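Local atomic coordinates of Rubredoxin\:oxygen oxidoreductase (Desulfovibrio gigas, PDB entry 1E5D), a protein that catalyses the four-electron reduction of one oxygen molecule to two water molecules, using a diiron centre and flavin mononucleotide. Residues N253-F258 with A306-S311; E275-E280 with T391-L396. All coordinates share one frame; numbering follows the deposited sequence.

Both contacts belong to the flavodoxin-like part of the chain, and their centres lie about 11 Å apart. Contact 1 joins two neighbouring strands of the five-stranded parallel sheet, whose strand order is 2-1-3-4-5; contact 2 joins helices 265-279 and 379-400, which pack on one face of that sheet. Their segments alternate along the chain: strand 254-259 runs on into helix 265-279, then come strand 306-310 and finally helix 379-400. Direct packing links the two, with Val255 CG2 3.8 Å from Phe277 CD1 and Ile308 CD1 3.6 Å from Ile392 CD1. Sheet and helix pair thus share one apolar core, which ties the C-terminal helix to elements well before it in sequence.

Contact 1 of 2, residues N253-F258 with A306-S311; sequences NKVVIF and AVIVGS
Phe258 and Val309 run alongside each other on one face of the sheet. Val309 CG1 sits over one face of the Phe258 ring, 4.0 Å from its centroid and displaced toward CE1, a CH-pi contact; Val307 CG1 approaches Phe258 CE2 obliquely. On the other sheet face Val255 CG1 meets Ile308 CG1 at 3.7 Å, and Ile257 CG1 rests 3.9 Å from Ile308 CB. Ile308 CG1 is anti to its carbonyl carbon (chi1 -37°), which also sets it 4.0 Å from Ile257 CG1.

Five backbone hydrogen bonds fix the parallel register, pairing Val255 with Ala306 and Phe258 with Val309. Ala306 O accepts from Val256 N, Val256 O from Ile308 N at 2.8 Å, Ile308 O from Phe258 N, and Phe258 O from Gly310 N, whereas Ala306 N to Lys254 O is weak at 3.3 Å. Further out, helix 320-331 covers the sheet face that carries Phe258, and Ile392 of helix 379-400 packs on Ala306 and Ile308; Lys254 NZ forms salt bridges with Asp303 and Glu300. These adjacent inner strands of a flavodoxin-like parallel sheet, 306-310 being the middle one, are held together by backbone hydrogen bonds and apolar packing, with charge kept to the periphery.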
ATOM      1  N   ASN A 253      22.341  -0.889 -17.243  1.00 17.16           N
ATOM      2  CA  ASN A 253      21.844   0.309 -17.895  1.00 24.11           C
ATOM      3  C   ASN A 253      20.329   0.432 -17.801  1.00 26.15           C
ATOM      4  O   ASN A 253      19.695   1.099 -18.614  1.00 33.15           O
ATOM      5  CB  ASN A 253      22.251   0.273 -19.374  1.00 32.47           C
ATOM      6  CG  ASN A 253      22.527   1.649 -19.937  1.00 37.76           C
ATOM      7  OD1 ASN A 253      22.722   2.601 -19.183  1.00 55.84           O
ATOM      8  ND2 ASN A 253      22.538   1.736 -21.262  1.00 52.98           N
ATOM      9  N   LYS A 254      19.741  -0.222 -16.813  1.00 25.02           N
ATOM     10  CA  LYS A 254      18.301  -0.268 -16.620  1.00 21.09           C
ATOM     11  C   LYS A 254      17.854   0.759 -15.587  1.00 18.71           C
ATOM     12  O   LYS A 254      18.404   0.887 -14.496  1.00 17.18           O
ATOM     13  CB  LYS A 254      17.891  -1.673 -16.193  1.00 21.58           C
ATOM     14  CG  LYS A 254      16.393  -1.922 -16.142  1.00 22.15           C
ATOM     15  CD  LYS A 254      16.123  -3.401 -15.930  1.00 20.36           C
ATOM     16  CE  LYS A 254      14.893  -3.646 -15.079  1.00 21.71           C
ATOM     17  NZ  LYS A 254      14.897  -5.032 -14.534  1.00 30.24           N
ATOM     18  N   VAL A 255      16.824   1.505 -15.978  1.00 14.54           N
ATOM     19  CA  VAL A 255      16.251   2.499 -15.077  1.00 16.07           C
ATOM     20  C   VAL A 255      14.803   2.106 -14.800  1.00 14.32           C
ATOM     21  O   VAL A 255      14.012   1.859 -15.705  1.00 13.52           O
ATOM     22  CB  VAL A 255      16.354   3.919 -15.654  1.00 18.92           C
ATOM     23  CG1 VAL A 255      15.751   4.950 -14.713  1.00 16.11           C
ATOM     24  CG2 VAL A 255      17.802   4.294 -15.942  1.00 18.00           C
ATOM     25  N   VAL A 256      14.460   2.018 -13.527  1.00 12.50           N
ATOM     26  CA  VAL A 256      13.131   1.763 -13.032  1.00  6.82           C
ATOM     27  C   VAL A 256      12.583   3.067 -12.454  1.00  6.60           C
ATOM     28  O   VAL A 256      13.119   3.626 -11.497  1.00 15.53           O
ATOM     29  CB  VAL A 256      13.091   0.703 -11.919  1.00 11.96           C
ATOM     30  CG1 VAL A 256      11.720   0.715 -11.242  1.00  8.64           C
ATOM     31  CG2 VAL A 256      13.420  -0.675 -12.455  1.00  8.24           C
ATOM     32  N   ILE A 257      11.513   3.548 -13.056  1.00 11.20           N
ATOM     33  CA  ILE A 257      10.804   4.714 -12.557  1.00 10.49           C
ATOM     34  C   ILE A 257       9.490   4.273 -11.924  1.00 13.55           C
ATOM     35  O   ILE A 257       8.646   3.640 -12.566  1.00 14.53           O
ATOM     36  CB  ILE A 257      10.518   5.712 -13.687  1.00 13.86           C
ATOM     37  CG1 ILE A 257      11.767   6.247 -14.388  1.00 15.98           C
ATOM     38  CG2 ILE A 257       9.646   6.845 -13.173  1.00 12.84           C
ATOM     39  CD1 ILE A 257      11.494   6.816 -15.767  1.00  8.53           C
ATOM     40  N   PHE A 258       9.273   4.575 -10.647  1.00 14.26           N
ATOM     41  CA  PHE A 258       7.965   4.219 -10.083  1.00  6.31           C
ATOM     42  C   PHE A 258       7.421   5.463  -9.391  1.00  8.53           C
ATOM     43  O   PHE A 258       8.132   6.268  -8.807  1.00  8.99           O
ATOM     44  CB  PHE A 258       8.042   3.008  -9.188  1.00  7.66           C
ATOM     45  CG  PHE A 258       8.581   3.096  -7.786  1.00  7.12           C
ATOM     46  CD1 PHE A 258       7.763   3.477  -6.734  1.00  3.22           C
ATOM     47  CD2 PHE A 258       9.893   2.791  -7.489  1.00 15.45           C
ATOM     48  CE1 PHE A 258       8.214   3.544  -5.432  1.00 11.11           C
ATOM     49  CE2 PHE A 258      10.360   2.858  -6.186  1.00 16.95           C
ATOM     50  CZ  PHE A 258       9.526   3.237  -5.144  1.00 11.66           C
ATOM     51  N   ALA A 306      19.513   2.338 -11.740  1.00 11.57           N
ATOM     52  CA  ALA A 306      18.969   3.542 -11.111  1.00 14.57           C
ATOM     53  C   ALA A 306      17.492   3.376 -10.782  1.00 14.51           C
ATOM     54  O   ALA A 306      16.720   2.811 -11.556  1.00 20.30           O
ATOM     55  CB  ALA A 306      19.163   4.750 -12.016  1.00 12.78           C
ATOM     56  N   VAL A 307      17.100   3.889  -9.629  1.00 15.63           N
ATOM     57  CA  VAL A 307      15.709   3.827  -9.188  1.00 14.70           C
ATOM     58  C   VAL A 307      15.185   5.248  -9.060  1.00 20.63           C
ATOM     59  O   VAL A 307      15.693   5.995  -8.222  1.00 22.98           O
ATOM     60  CB  VAL A 307      15.608   3.075  -7.854  1.00 13.57           C
ATOM     61  CG1 VAL A 307      14.220   3.132  -7.258  1.00 13.79           C
ATOM     62  CG2 VAL A 307      16.038   1.627  -8.058  1.00 15.06           C
ATOM     63  N   ILE A 308      14.217   5.629  -9.880  1.00 24.25           N
ATOM     64  CA  ILE A 308      13.620   6.958  -9.812  1.00 17.09           C
ATOM     65  C   ILE A 308      12.196   6.877  -9.254  1.00 15.81           C
ATOM     66  O   ILE A 308      11.401   6.064  -9.721  1.00 25.38           O
ATOM     67  CB  ILE A 308      13.570   7.642 -11.185  1.00 15.36           C
ATOM     68  CG1 ILE A 308      14.786   7.357 -12.066  1.00 13.52           C
ATOM     69  CG2 ILE A 308      13.341   9.142 -11.023  1.00 12.30           C
ATOM     70  CD1 ILE A 308      16.073   7.922 -11.507  1.00 18.00           C
ATOM     71  N   VAL A 309      11.882   7.704  -8.270  1.00 13.90           N
ATOM     72  CA  VAL A 309      10.612   7.688  -7.574  1.00  9.26           C
ATOM     73  C   VAL A 309       9.898   9.025  -7.681  1.00 13.31           C
ATOM     74  O   VAL A 309      10.462  10.107  -7.517  1.00 15.27           O
ATOM     75  CB  VAL A 309      10.744   7.383  -6.069  1.00 10.74           C
ATOM     76  CG1 VAL A 309       9.373   6.994  -5.533  1.00 14.03           C
ATOM     77  CG2 VAL A 309      11.758   6.292  -5.802  1.00 19.24           C
ATOM     78  N   GLY A 310       8.603   8.945  -7.966  1.00 14.38           N
ATOM     79  CA  GLY A 310       7.839  10.179  -8.112  1.00  6.86           C
ATOM     80  C   GLY A 310       6.589  10.108  -7.258  1.00 12.30           C
ATOM     81  O   GLY A 310       5.918   9.077  -7.223  1.00 12.34           O
ATOM     82  N   SER A 311       6.282  11.204  -6.581  1.00 11.99           N
ATOM     83  CA  SER A 311       5.007  11.329  -5.897  1.00 11.12           C
ATOM     84  C   SER A 311       4.628  12.802  -5.769  1.00 19.19           C
ATOM     85  O   SER A 311       5.462  13.670  -5.529  1.00 23.41           O
ATOM     86  CB  SER A 311       5.030  10.687  -4.514  1.00  6.84           C
ATOM     87  OG  SER A 311       3.845  11.014  -3.809  1.00 13.52           O
TER

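Contact 2 of 2, residues E275-E280 with T391-L396; sequences ESFRDE and TIARAL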
ATOM      1  N   GLU A 275      11.292   8.816 -21.359  1.00 21.61           N
ATOM      2  CA  GLU A 275      11.745   9.108 -22.709  1.00 23.24           C
ATOM      3  C   GLU A 275      13.175   9.626 -22.749  1.00 23.46           C
ATOM      4  O   GLU A 275      13.967   9.195 -23.590  1.00 32.58           O
ATOM      5  CB  GLU A 275      10.821  10.127 -23.383  1.00 29.88           C
ATOM      6  CG  GLU A 275      10.545   9.826 -24.848  1.00 53.82           C
ATOM      7  CD  GLU A 275       9.885   8.487 -25.106  1.00 68.85           C
ATOM      8  OE1 GLU A 275       9.100   8.004 -24.263  1.00 84.29           O
ATOM      9  OE2 GLU A 275      10.150   7.896 -26.177  1.00 87.98           O
ATOM     10  N   SER A 276      13.511  10.539 -21.844  1.00 19.60           N
ATOM     11  CA  SER A 276      14.885  11.035 -21.793  1.00 20.26           C
ATOM     12  C   SER A 276      15.845   9.896 -21.501  1.00 25.17           C
ATOM     13  O   SER A 276      16.916   9.781 -22.094  1.00 40.07           O
ATOM     14  CB  SER A 276      15.032  12.128 -20.734  1.00 26.21           C
ATOM     15  OG  SER A 276      13.838  12.892 -20.647  1.00 47.39           O
ATOM     16  N   PHE A 277      15.461   9.025 -20.562  1.00 22.02           N
ATOM     17  CA  PHE A 277      16.412   7.973 -20.196  1.00 24.57           C
ATOM     18  C   PHE A 277      16.666   7.080 -21.403  1.00 24.28           C
ATOM     19  O   PHE A 277      17.785   6.639 -21.672  1.00 30.57           O
ATOM     20  CB  PHE A 277      15.910   7.169 -19.004  1.00 18.87           C
ATOM     21  CG  PHE A 277      16.279   7.772 -17.658  1.00 21.81           C
ATOM     22  CD1 PHE A 277      17.607   7.885 -17.277  1.00 25.35           C
ATOM     23  CD2 PHE A 277      15.295   8.215 -16.788  1.00 17.74           C
ATOM     24  CE1 PHE A 277      17.946   8.428 -16.047  1.00 23.54           C
ATOM     25  CE2 PHE A 277      15.629   8.759 -15.563  1.00 22.81           C
ATOM     26  CZ  PHE A 277      16.957   8.868 -15.191  1.00 27.74           C
ATOM     27  N   ARG A 278      15.578   6.821 -22.131  1.00 17.78           N
ATOM     28  CA  ARG A 278      15.741   6.012 -23.348  1.00 22.65           C
ATOM     29  C   ARG A 278      16.744   6.719 -24.262  1.00 30.98           C
ATOM     30  O   ARG A 278      17.687   6.094 -24.754  1.00 44.78           O
ATOM     31  CB  ARG A 278      14.394   5.771 -24.009  1.00 21.71           C
ATOM     32  CG  ARG A 278      14.405   5.203 -25.413  1.00 34.52           C
ATOM     33  CD  ARG A 278      13.107   5.502 -26.156  1.00 51.11           C
ATOM     34  NE  ARG A 278      12.903   6.943 -26.290  1.00 71.30           N
ATOM     35  CZ  ARG A 278      12.914   7.654 -27.407  1.00 78.93           C
ATOM     36  NH1 ARG A 278      13.123   7.078 -28.584  1.00 85.94           N
ATOM     37  NH2 ARG A 278      12.710   8.968 -27.357  1.00 75.67           N
ATOM     38  N   ASP A 279      16.526   8.021 -24.433  1.00 29.98           N
ATOM     39  CA  ASP A 279      17.371   8.866 -25.266  1.00 33.63           C
ATOM     40  C   ASP A 279      18.844   8.729 -24.893  1.00 33.80           C
ATOM     41  O   ASP A 279      19.703   8.729 -25.770  1.00 45.00           O
ATOM     42  CB  ASP A 279      16.963  10.332 -25.153  1.00 38.07           C
ATOM     43  CG  ASP A 279      16.073  10.784 -26.292  1.00 45.96           C
ATOM     44  OD1 ASP A 279      16.160  10.208 -27.395  1.00 63.51           O
ATOM     45  OD2 ASP A 279      15.280  11.725 -26.076  1.00 75.27           O
ATOM     46  N   GLU A 280      19.098   8.601 -23.598  1.00 27.50           N
ATOM     47  CA  GLU A 280      20.438   8.381 -23.080  1.00 22.75           C
ATOM     48  C   GLU A 280      20.884   6.936 -23.242  1.00 21.34           C
ATOM     49  O   GLU A 280      21.891   6.512 -22.677  1.00 34.83           O
ATOM     50  CB  GLU A 280      20.497   8.774 -21.599  1.00 27.92           C
ATOM     51  CG  GLU A 280      20.194  10.249 -21.361  1.00 39.38           C
ATOM     52  CD  GLU A 280      21.116  11.171 -22.140  1.00 49.03           C
ATOM     53  OE1 GLU A 280      22.347  11.043 -21.967  1.00 63.74           O
ATOM     54  OE2 GLU A 280      20.604  12.005 -22.918  1.00 55.45           O
ATOM     55  N   THR A 391      21.801  13.822 -16.033  1.00 13.50           N
ATOM     56  CA  THR A 391      22.740  13.693 -14.924  1.00 16.52           C
ATOM     57  C   THR A 391      22.824  12.259 -14.418  1.00 24.89           C
ATOM     58  O   THR A 391      23.890  11.642 -14.353  1.00 33.72           O
ATOM     59  CB  THR A 391      22.321  14.618 -13.770  1.00 19.58           C
ATOM     60  OG1 THR A 391      22.305  15.965 -14.269  1.00 29.60           O
ATOM     61  CG2 THR A 391      23.310  14.571 -12.618  1.00 18.24           C
ATOM     62  N   ILE A 392      21.668  11.708 -14.050  1.00 28.62           N
ATOM     63  CA  ILE A 392      21.653  10.342 -13.521  1.00 26.60           C
ATOM     64  C   ILE A 392      22.221   9.359 -14.534  1.00 25.08           C
ATOM     65  O   ILE A 392      23.082   8.529 -14.218  1.00 25.58           O
ATOM     66  CB  ILE A 392      20.229   9.945 -13.094  1.00 21.76           C
ATOM     67  CG1 ILE A 392      19.748  10.675 -11.838  1.00 18.91           C
ATOM     68  CG2 ILE A 392      20.123   8.439 -12.925  1.00 11.84           C
ATOM     69  CD1 ILE A 392      18.247  10.774 -11.692  1.00 20.73           C
ATOM     70  N   ALA A 393      21.771   9.421 -15.791  1.00 20.45           N
ATOM     71  CA  ALA A 393      22.318   8.481 -16.769  1.00 23.97           C
ATOM     72  C   ALA A 393      23.827   8.637 -16.912  1.00 29.99           C
ATOM     73  O   ALA A 393      24.540   7.653 -17.102  1.00 35.29           O
ATOM     74  CB  ALA A 393      21.659   8.666 -18.120  1.00 16.28           C
ATOM     75  N   ARG A 394      24.312   9.874 -16.825  1.00 31.76           N
ATOM     76  CA  ARG A 394      25.751  10.079 -16.980  1.00 30.27           C
ATOM     77  C   ARG A 394      26.456   9.288 -15.886  1.00 23.30           C
ATOM     78  O   ARG A 394      27.397   8.540 -16.113  1.00 39.12           O
ATOM     79  CB  ARG A 394      26.135  11.549 -16.895  1.00 45.25           C
ATOM     80  CG  ARG A 394      26.916  12.074 -18.086  1.00 61.51           C
ATOM     81  CD  ARG A 394      26.299  13.338 -18.663  1.00 73.34           C
ATOM     82  NE  ARG A 394      25.648  13.108 -19.949  1.00 83.20           N
ATOM     83  CZ  ARG A 394      25.238  14.066 -20.771  1.00 87.07           C
ATOM     84  NH1 ARG A 394      25.413  15.340 -20.443  1.00 94.29           N
ATOM     85  NH2 ARG A 394      24.651  13.764 -21.923  1.00 80.52           N
ATOM     86  N   ALA A 395      25.933   9.480 -14.678  1.00 21.78           N
ATOM     87  CA  ALA A 395      26.491   8.790 -13.518  1.00 20.21           C
ATOM     88  C   ALA A 395      26.395   7.281 -13.686  1.00 24.65           C
ATOM     89  O   ALA A 395      27.327   6.561 -13.318  1.00 34.46           O
ATOM     90  CB  ALA A 395      25.771   9.247 -12.262  1.00 16.86           C
ATOM     91  N   LEU A 396      25.281   6.808 -14.237  1.00 26.47           N
ATOM     92  CA  LEU A 396      25.109   5.377 -14.482  1.00 27.15           C
ATOM     93  C   LEU A 396      26.244   4.851 -15.365  1.00 30.25           C
ATOM     94  O   LEU A 396      26.950   3.925 -14.973  1.00 37.51           O
ATOM     95  CB  LEU A 396      23.774   5.073 -15.150  1.00 20.73           C
ATOM     96  CG  LEU A 396      22.975   3.868 -14.658  1.00 21.76           C
ATOM     97  CD1 LEU A 396      21.976   3.448 -15.732  1.00 17.32           C
ATOM     98  CD2 LEU A 396      23.872   2.708 -14.259  1.00 13.18           C
TER
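Apolar packing between Phe277 and Ile392 makes up the inner part of this contact, the two side chains crossing at a slant. The Phe277 ring presents its edge: Ile392 CG2 lies near the ring plane, 3.8 Å from CE1 and 3.9 Å from CZ. That methyl is anti to the backbone N of Ile392. Ala393 adds its backbone N at the Phe277 edge, 4.0 Å from CE1, and its CB at 4.2 Å from CD1. A second apolar touch is made by the aliphatic base of Glu280, whose CB lies 3.7 Å from Ala393 CB, with CG hardly farther away.

In the flavodoxin-like alpha/beta sandwich, helices 265-279 and 379-400 lie next to each other on one face of the parallel sheet. Phe277 and Ile392 both reach down to Ile308 of strand 306-310, and Ala389 of helix 379-400 also touches the Phe277 side chain.

A charged pair lies at the more exposed edge of the contact. Glu280, the first residue past the end of its helix, bends at chi2 (-57°), and its OE1 stands 3.6 Å from Arg394 NH2 in a salt bridge. The carboxylate and guanidinium planes are 68° apart, and no hydrogen bond joins the two segments. Glu280 OE2 has a weak hydrogen bond from Gln390 NE2, and Glu280 O accepts one from Lys397 NZ, so Lys397, and more weakly Gln390, also bind this helix end.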